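Side-chain contacts in hydrolase, haloacid dehalogenase-like family (Porphyromonas gingivalis, PDB 2I6X), which is predicted to be a hydrolase of the haloacid dehalogenase superfamily, although its natural substrate is not established: residues R26-K29 / A30-V33; F95-I98 / D99-P103; E158-D162 / S163-P167. All coordinates share one frame; numbering follows the deposited sequence. Where two conformers were deposited one is given.

Contact 1: residues R26-K29 / A30-V33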
loop_
_atom_site.group_PDB
_atom_site.type_symbol
_atom_site.label_atom_id
_atom_site.label_comp_id
_atom_site.label_asym_id
_atom_site.label_seq_id
_atom_site.Cartn_x
_atom_site.Cartn_y
_atom_site.Cartn_z
ATOM N N ARG A 26 19.398 3.522 -2.247
ATOM C CA ARG A 26 20.414 4.499 -2.675
ATOM C C ARG A 26 20.270 5.831 -1.923
ATOM O O ARG A 26 21.254 6.359 -1.401
ATOM C CB ARG A 26 20.329 4.719 -4.198
ATOM C CG ARG A 26 21.482 5.490 -4.829
ATOM C CD ARG A 26 21.063 6.143 -6.161
ATOM N NE ARG A 26 20.155 7.291 -5.982
ATOM C CZ ARG A 26 19.677 8.049 -6.973
ATOM N NH1 ARG A 26 18.862 9.059 -6.707
ATOM N NH2 ARG A 26 20.005 7.796 -8.238
ATOM N N ARG A 27 19.044 6.351 -1.859
ATOM C CA ARG A 27 18.765 7.624 -1.191
ATOM C C ARG A 27 19.007 7.549 0.330
ATOM O O ARG A 27 19.634 8.452 0.926
ATOM C CB ARG A 27 17.347 8.109 -1.522
ATOM C CG ARG A 27 17.105 8.413 -2.999
ATOM C CD ARG A 27 15.708 8.981 -3.226
ATOM N NE ARG A 27 15.404 9.105 -4.647
ATOM C CZ ARG A 27 14.372 9.782 -5.169
ATOM N NH1 ARG A 27 13.491 10.428 -4.391
ATOM N NH2 ARG A 27 14.227 9.821 -6.492
ATOM N N PHE A 28 18.568 6.445 0.945
ATOM C CA PHE A 28 18.842 6.216 2.371
ATOM C C PHE A 28 20.326 6.170 2.725
ATOM O O PHE A 28 20.740 6.735 3.736
ATOM C CB PHE A 28 18.109 4.989 2.899
ATOM C CG PHE A 28 16.712 5.281 3.339
ATOM C CD1 PHE A 28 16.473 6.173 4.383
ATOM C CD2 PHE A 28 15.620 4.674 2.699
ATOM C CE1 PHE A 28 15.163 6.456 4.795
ATOM C CE2 PHE A 28 14.296 4.940 3.091
ATOM C CZ PHE A 28 14.065 5.829 4.148
ATOM N N LYS A 29 21.118 5.498 1.895
ATOM C CA LYS A 29 22.559 5.481 2.062
ATOM C C LYS A 29 23.129 6.900 2.007
ATOM O O LYS A 29 23.950 7.277 2.847
ATOM C CB LYS A 29 23.210 4.598 0.995
ATOM C CG LYS A 29 23.068 3.130 1.274
ATOM C CD LYS A 29 23.690 2.266 0.203
ATOM C CE LYS A 29 23.484 0.811 0.567
ATOM N NZ LYS A 29 23.626 -0.081 -0.606
ATOM N N ALA A 30 22.688 7.685 1.022
ATOM C CA ALA A 30 23.191 9.049 0.859
ATOM C C ALA A 30 22.892 9.979 2.057
ATOM O O ALA A 30 23.620 10.942 2.272
ATOM C CB ALA A 30 22.728 9.662 -0.471
ATOM N N ILE A 31 21.858 9.684 2.849
ATOM C CA ILE A 31 21.643 10.428 4.095
ATOM C C ILE A 31 22.110 9.710 5.364
ATOM O O ILE A 31 21.635 10.017 6.466
ATOM C CB ILE A 31 20.185 10.895 4.281
ATOM C CG1 ILE A 31 19.219 9.711 4.209
ATOM C CG2 ILE A 31 19.881 12.017 3.286
ATOM C CD1 ILE A 31 17.725 10.045 4.545
ATOM N N GLY A 32 23.028 8.753 5.207
ATOM C CA GLY A 32 23.695 8.107 6.347
ATOM C C GLY A 32 23.052 6.864 6.938
ATOM O O GLY A 32 23.599 6.264 7.862
ATOM N N VAL A 33 21.895 6.463 6.420
ATOM C CA VAL A 33 21.267 5.215 6.881
ATOM C C VAL A 33 21.938 4.031 6.163
ATOM O O VAL A 33 21.437 3.519 5.154
ATOM C CB VAL A 33 19.736 5.215 6.704
ATOM C CG1 VAL A 33 19.126 4.054 7.475
ATOM C CG2 VAL A 33 19.129 6.512 7.179
#
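F28 and V33 meet where helix 21-30 stops, in a local helix C-cap contact built on a Schellman motif, within the helical part of the chain that lies away from the parallel sheet. Two backbone bonds define the motif. V33 N reaches back five residues to F28 O at 2.9 Å, and inside that loop G32 N donates to K29 O, also at 2.9 Å. The second bond is fairly straight at hydrogen, yet its donor stands well above the carbonyl plane instead of lying on a lone pair, a sign that the chain is already curling off the helix. G32 is the C-prime residue. Its positive phi of 90° would press any CB against the preceding carbonyl oxygen, and glycine has none. A30 N still makes the regular helical bond to R26 O.

The reversal brings three apolar side chains together, F28 and V33 buried, I31 at the edge of the cluster. The F28 ring and the V33 side chain run alongside each other in the same direction, with CG2 of V33 3.9 Å from CD1 of F28; I31 flanks the same ring atom, its CD1 4.1 Å from F28 CD1. Both methyls approach the ring obliquely. F28 continues onto A82 and L83 of helix 76-83, while V33 continues onto L66 and I70 of helix 59-70, so large hydrophobic residues suit both places. R27 makes a salt bridge from NE to E23 and a hydrogen bond from NH1 to D81 O. In I31 chi1 is 56°, which puts CG1 between the backbone N and carbonyl carbon and brings it to 3.4 Å from F28 O.

Contact 2: residues F95-I98 / D99-P103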
loop_
_atom_site.group_PDB
_atom_site.type_symbol
_atom_site.label_atom_id
_atom_site.label_comp_id
_atom_site.label_asym_id
_atom_site.label_seq_id
_atom_site.Cartn_x
_atom_site.Cartn_y
_atom_site.Cartn_z
ATOM N N PHE A 95 -5.383 3.663 -12.379
ATOM C CA PHE A 95 -6.340 4.516 -11.662
ATOM C C PHE A 95 -7.568 4.857 -12.510
ATOM O O PHE A 95 -8.689 4.850 -12.005
ATOM C CB PHE A 95 -5.672 5.768 -11.097
ATOM C CG PHE A 95 -4.987 5.528 -9.798
ATOM C CD1 PHE A 95 -5.727 5.435 -8.612
ATOM C CD2 PHE A 95 -3.610 5.343 -9.748
ATOM C CE1 PHE A 95 -5.088 5.201 -7.367
ATOM C CE2 PHE A 95 -2.964 5.091 -8.521
ATOM C CZ PHE A 95 -3.711 5.031 -7.328
ATOM N N ASP A 96 -7.346 5.145 -13.792
ATOM C CA ASP A 96 -8.442 5.323 -14.730
ATOM C C ASP A 96 -9.368 4.105 -14.768
ATOM O O ASP A 96 -10.587 4.260 -14.739
ATOM C CB ASP A 96 -7.913 5.637 -16.143
ATOM C CG ASP A 96 -7.534 7.096 -16.307
ATOM O OD1 ASP A 96 -7.909 7.916 -15.433
ATOM O OD2 ASP A 96 -6.872 7.438 -17.306
ATOM N N TYR A 97 -8.776 2.909 -14.817
ATOM C CA TYR A 97 -9.527 1.671 -14.875
ATOM C C TYR A 97 -10.350 1.466 -13.607
ATOM O O TYR A 97 -11.503 1.070 -13.663
ATOM C CB TYR A 97 -8.608 0.471 -15.106
ATOM C CG TYR A 97 -9.361 -0.829 -15.016
ATOM C CD1 TYR A 97 -10.375 -1.136 -15.939
ATOM C CD2 TYR A 97 -9.090 -1.737 -14.008
ATOM C CE1 TYR A 97 -11.104 -2.330 -15.847
ATOM C CE2 TYR A 97 -9.812 -2.950 -13.901
ATOM C CZ TYR A 97 -10.815 -3.230 -14.823
ATOM O OH TYR A 97 -11.516 -4.405 -14.739
ATOM N N ILE A 98 -9.737 1.738 -12.471
ATOM C CA ILE A 98 -10.384 1.635 -11.175
ATOM C C ILE A 98 -11.540 2.627 -11.150
ATOM O O ILE A 98 -12.610 2.322 -10.675
ATOM C CB ILE A 98 -9.348 1.895 -10.036
ATOM C CG1 ILE A 98 -8.441 0.685 -9.876
ATOM C CG2 ILE A 98 -9.990 2.184 -8.679
ATOM C CD1 ILE A 98 -7.484 0.868 -8.734
ATOM N N ASP A 99 -11.320 3.811 -11.696
ATOM C CA ASP A 99 -12.360 4.813 -11.721
ATOM C C ASP A 99 -13.593 4.352 -12.505
ATOM O O ASP A 99 -14.724 4.722 -12.157
ATOM C CB ASP A 99 -11.832 6.119 -12.296
ATOM C CG ASP A 99 -12.782 7.273 -12.046
ATOM O OD1 ASP A 99 -13.193 7.928 -13.031
ATOM O OD2 ASP A 99 -13.147 7.493 -10.859
ATOM N N SER A 100 -13.369 3.550 -13.552
ATOM C CA SER A 100 -14.453 2.973 -14.341
ATOM C C SER A 100 -15.219 1.896 -13.583
ATOM O O SER A 100 -16.351 1.585 -13.927
ATOM C CB SER A 100 -13.935 2.413 -15.672
ATOM O OG SER A 100 -13.200 1.224 -15.495
ATOM N N LEU A 101 -14.599 1.332 -12.548
ATOM C CA LEU A 101 -15.204 0.247 -11.812
ATOM C C LEU A 101 -16.199 0.726 -10.770
ATOM O O LEU A 101 -16.992 -0.059 -10.284
ATOM C CB LEU A 101 -14.126 -0.593 -11.140
ATOM C CG LEU A 101 -13.244 -1.445 -12.045
ATOM C CD1 LEU A 101 -12.276 -2.220 -11.184
ATOM C CD2 LEU A 101 -14.079 -2.386 -12.868
ATOM N N ARG A 102 -16.169 2.013 -10.430
ATOM C CA ARG A 102 -16.887 2.486 -9.231
ATOM C C ARG A 102 -18.402 2.356 -9.261
ATOM O O ARG A 102 -19.014 2.057 -8.228
ATOM C CB ARG A 102 -16.505 3.911 -8.821
ATOM C CG ARG A 102 -17.029 4.273 -7.405
ATOM C CD ARG A 102 -16.042 3.947 -6.268
ATOM N NE ARG A 102 -15.390 5.180 -5.826
ATOM C CZ ARG A 102 -15.552 5.736 -4.631
ATOM N NH1 ARG A 102 -16.313 5.150 -3.717
ATOM N NH2 ARG A 102 -14.926 6.869 -4.333
ATOM N N PRO A 103 -19.029 2.597 -10.411
ATOM C CA PRO A 103 -20.465 2.424 -10.332
ATOM C C PRO A 103 -20.923 0.968 -10.174
ATOM O O PRO A 103 -22.046 0.740 -9.742
ATOM C CB PRO A 103 -20.961 3.006 -11.663
ATOM C CG PRO A 103 -19.810 3.791 -12.213
ATOM C CD PRO A 103 -18.602 3.066 -11.736
#
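The phenol ring of Y97 and the isobutyl end of L101, one helical turn apart, form the apolar half of this local contact. With CG anti to the backbone N (chi1 174°), the Y97 ring leans along the helix towards its C-terminal end. L101 reaches across it at a slant: its CG sits over one face, offset toward the rim, CD1 is 3.7 Å from Y97 CE2, and CD2 is 3.8 Å from Y97 OH.

The polar half centres on Y97 O. S100 OG donates to it at 2.5 Å, a short bond made from 19° off the carbonyl plane, while L101 N and S100 N add weak bonds. A small hydroxyl suits this place because it can fold back onto its own helix. L101 N bonds more closely to I98 O, at 2.9 Å.

Farther out, I200, I203 and L207 of helix 200-207 pack on Y97, whereas I98 and L101 face L107 of strand 106-111. D99 forms a salt bridge with R131, and R102 one with D138. I98 and L101 thus meet the strands and Y97 meets helix 200-207, as in an amphipathic helix packed against the parallel sheet of a HAD-type Rossmannoid fold.

Contact 3: residues E158-D162 / S163-P167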
loop_
_atom_site.group_PDB
_atom_site.type_symbol
_atom_site.label_atom_id
_atom_site.label_comp_id
_atom_site.label_asym_id
_atom_site.label_seq_id
_atom_site.Cartn_x
_atom_site.Cartn_y
_atom_site.Cartn_z
ATOM N N GLU A 158 -10.817 -6.023 10.688
ATOM C CA GLU A 158 -11.280 -4.658 10.874
ATOM C C GLU A 158 -11.968 -4.157 9.588
ATOM O O GLU A 158 -13.093 -3.644 9.646
ATOM C CB GLU A 158 -10.132 -3.737 11.303
ATOM C CG GLU A 158 -10.625 -2.357 11.763
ATOM C CD GLU A 158 -9.525 -1.439 12.312
ATOM O OE1 GLU A 158 -8.564 -1.967 12.898
ATOM O OE2 GLU A 158 -9.626 -0.189 12.190
HETATM N N MSE A 159 -11.299 -4.360 8.445
HETATM C CA MSE A 159 -11.821 -4.041 7.117
HETATM C C MSE A 159 -13.197 -4.658 6.819
HETATM O O MSE A 159 -14.130 -3.952 6.426
HETATM C CB MSE A 159 -10.820 -4.449 6.025
HETATM C CG MSE A 159 -11.401 -4.293 4.625
HETATM SE SE MSE A 159 -10.113 -4.565 3.180
HETATM C CE MSE A 159 -9.970 -6.529 3.331
ATOM N N ILE A 160 -13.305 -5.971 6.996
ATOM C CA ILE A 160 -14.589 -6.700 6.910
ATOM C C ILE A 160 -15.682 -6.104 7.783
ATOM O O ILE A 160 -16.770 -5.800 7.282
ATOM C CB ILE A 160 -14.368 -8.207 7.204
ATOM C CG1 ILE A 160 -13.425 -8.832 6.143
ATOM C CG2 ILE A 160 -15.683 -8.988 7.335
ATOM C CD1 ILE A 160 -12.876 -10.222 6.579
ATOM N N ALA A 161 -15.414 -5.945 9.086
ATOM C CA ALA A 161 -16.369 -5.325 10.005
ATOM C C ALA A 161 -16.783 -3.910 9.552
ATOM O O ALA A 161 -17.973 -3.580 9.535
ATOM C CB ALA A 161 -15.809 -5.289 11.414
ATOM N N ASP A 162 -15.804 -3.089 9.162
ATOM C CA ASP A 162 -16.087 -1.696 8.838
ATOM C C ASP A 162 -16.837 -1.527 7.512
ATOM O O ASP A 162 -17.737 -0.690 7.415
ATOM C CB ASP A 162 -14.805 -0.849 8.843
ATOM C CG ASP A 162 -15.073 0.635 8.510
ATOM O OD1 ASP A 162 -15.620 1.359 9.368
ATOM O OD2 ASP A 162 -14.752 1.078 7.386
ATOM N N SER A 163 -16.477 -2.329 6.512
ATOM C CA SER A 163 -17.064 -2.223 5.170
ATOM C C SER A 163 -18.309 -3.071 4.971
ATOM O O SER A 163 -19.133 -2.765 4.105
ATOM C CB SER A 163 -16.039 -2.646 4.106
ATOM O OG SER A 163 -15.821 -4.050 4.223
ATOM N N GLY A 164 -18.412 -4.156 5.730
ATOM C CA GLY A 164 -19.459 -5.158 5.532
ATOM C C GLY A 164 -19.284 -6.056 4.314
ATOM O O GLY A 164 -20.231 -6.688 3.868
HETATM N N MSE A 165 -18.077 -6.117 3.773
HETATM C CA MSE A 165 -17.789 -6.998 2.647
HETATM C C MSE A 165 -17.770 -8.468 3.066
HETATM O O MSE A 165 -17.176 -8.839 4.090
HETATM C CB MSE A 165 -16.461 -6.613 1.991
HETATM C CG MSE A 165 -15.237 -6.861 2.865
HETATM SE SE MSE A 165 -13.570 -6.320 1.997
HETATM C CE MSE A 165 -13.842 -4.409 1.736
ATOM N N LYS A 166 -18.459 -9.294 2.287
ATOM C CA LYS A 166 -18.331 -10.750 2.383
ATOM C C LYS A 166 -17.072 -11.182 1.617
ATOM O O LYS A 166 -16.915 -10.843 0.430
ATOM C CB LYS A 166 -19.581 -11.428 1.819
ATOM C CG LYS A 166 -20.854 -11.016 2.531
ATOM C CD LYS A 166 -22.041 -11.852 2.124
ATOM C CE LYS A 166 -23.332 -11.143 2.480
ATOM N NZ LYS A 166 -24.537 -11.985 2.196
ATOM N N PRO A 167 -16.142 -11.877 2.297
ATOM C CA PRO A 167 -14.918 -12.353 1.611
ATOM C C PRO A 167 -15.180 -13.149 0.325
ATOM O O PRO A 167 -14.470 -12.977 -0.667
ATOM C CB PRO A 167 -14.214 -13.202 2.679
ATOM C CG PRO A 167 -14.712 -12.639 3.979
ATOM C CD PRO A 167 -16.141 -12.228 3.734
#
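A chi1 of 69° tucks S163 OG between its backbone N and carbonyl carbon, against M159 O, and a similar 67° in M165 swings that side chain back against the side chain of M159. The first torsion produces an ST turn at the C-terminal end of helix 153-163, as the chain heads for strand 170-173 of the HAD-type parallel sheet. S163 OG accepts from M165 N at 3.1 Å in a nearly straight bond and itself donates to M159 O at 2.8 Å. S163 N also reaches M159 O, at 2.9 Å, so one residue grips this carbonyl twice: the amide lies 20° from its plane, whereas the hydroxyl comes in from above it. Serine suits the place by serving as donor and acceptor at once. G164 N makes a last helical bond to I160 O at 2.8 Å, and glycine accommodates the positive phi that redirects the chain.

On the side of the helix facing the sheet, M159 and M165, methionines present here as selenomethionine, cross obliquely, both bent at the last torsion; M165 CE rests 3.8 Å from M159 CG, and M165 SE lies 3.8 Å from M159 CE. Their unbranched, flexible chains suit the layer between helix and sheet, where V9 of strand 7-10 meets both and F188 covers them from a loop. The D162 carboxylate makes a hydrogen bond to Y141 and a salt bridge to K139. I160 and P167 meet at about a right angle, I160 CD1 touching P167 CG at 4.0 Å.

Overall arrangement
Along the chain the contacts come in series, each at or near the C-terminal end of a helix: 21-30, 92-101 and 153-163. Contact 1 lies across the chain's centre from the others, its centre 37 Å from that of contact 2 and 39 Å from that of contact 3, among helices 36-39, 59-70 and 76-83. Contacts 2 and 3 are closer, with centres 21 Å apart and nearest atoms about 11 Å apart. Both adjoin strands 7-10 and 106-111, neighbours in the five-stranded parallel sheet. The distribution is consistent with the usual HAD layout, a Rossmannoid core carrying a separate helical cap.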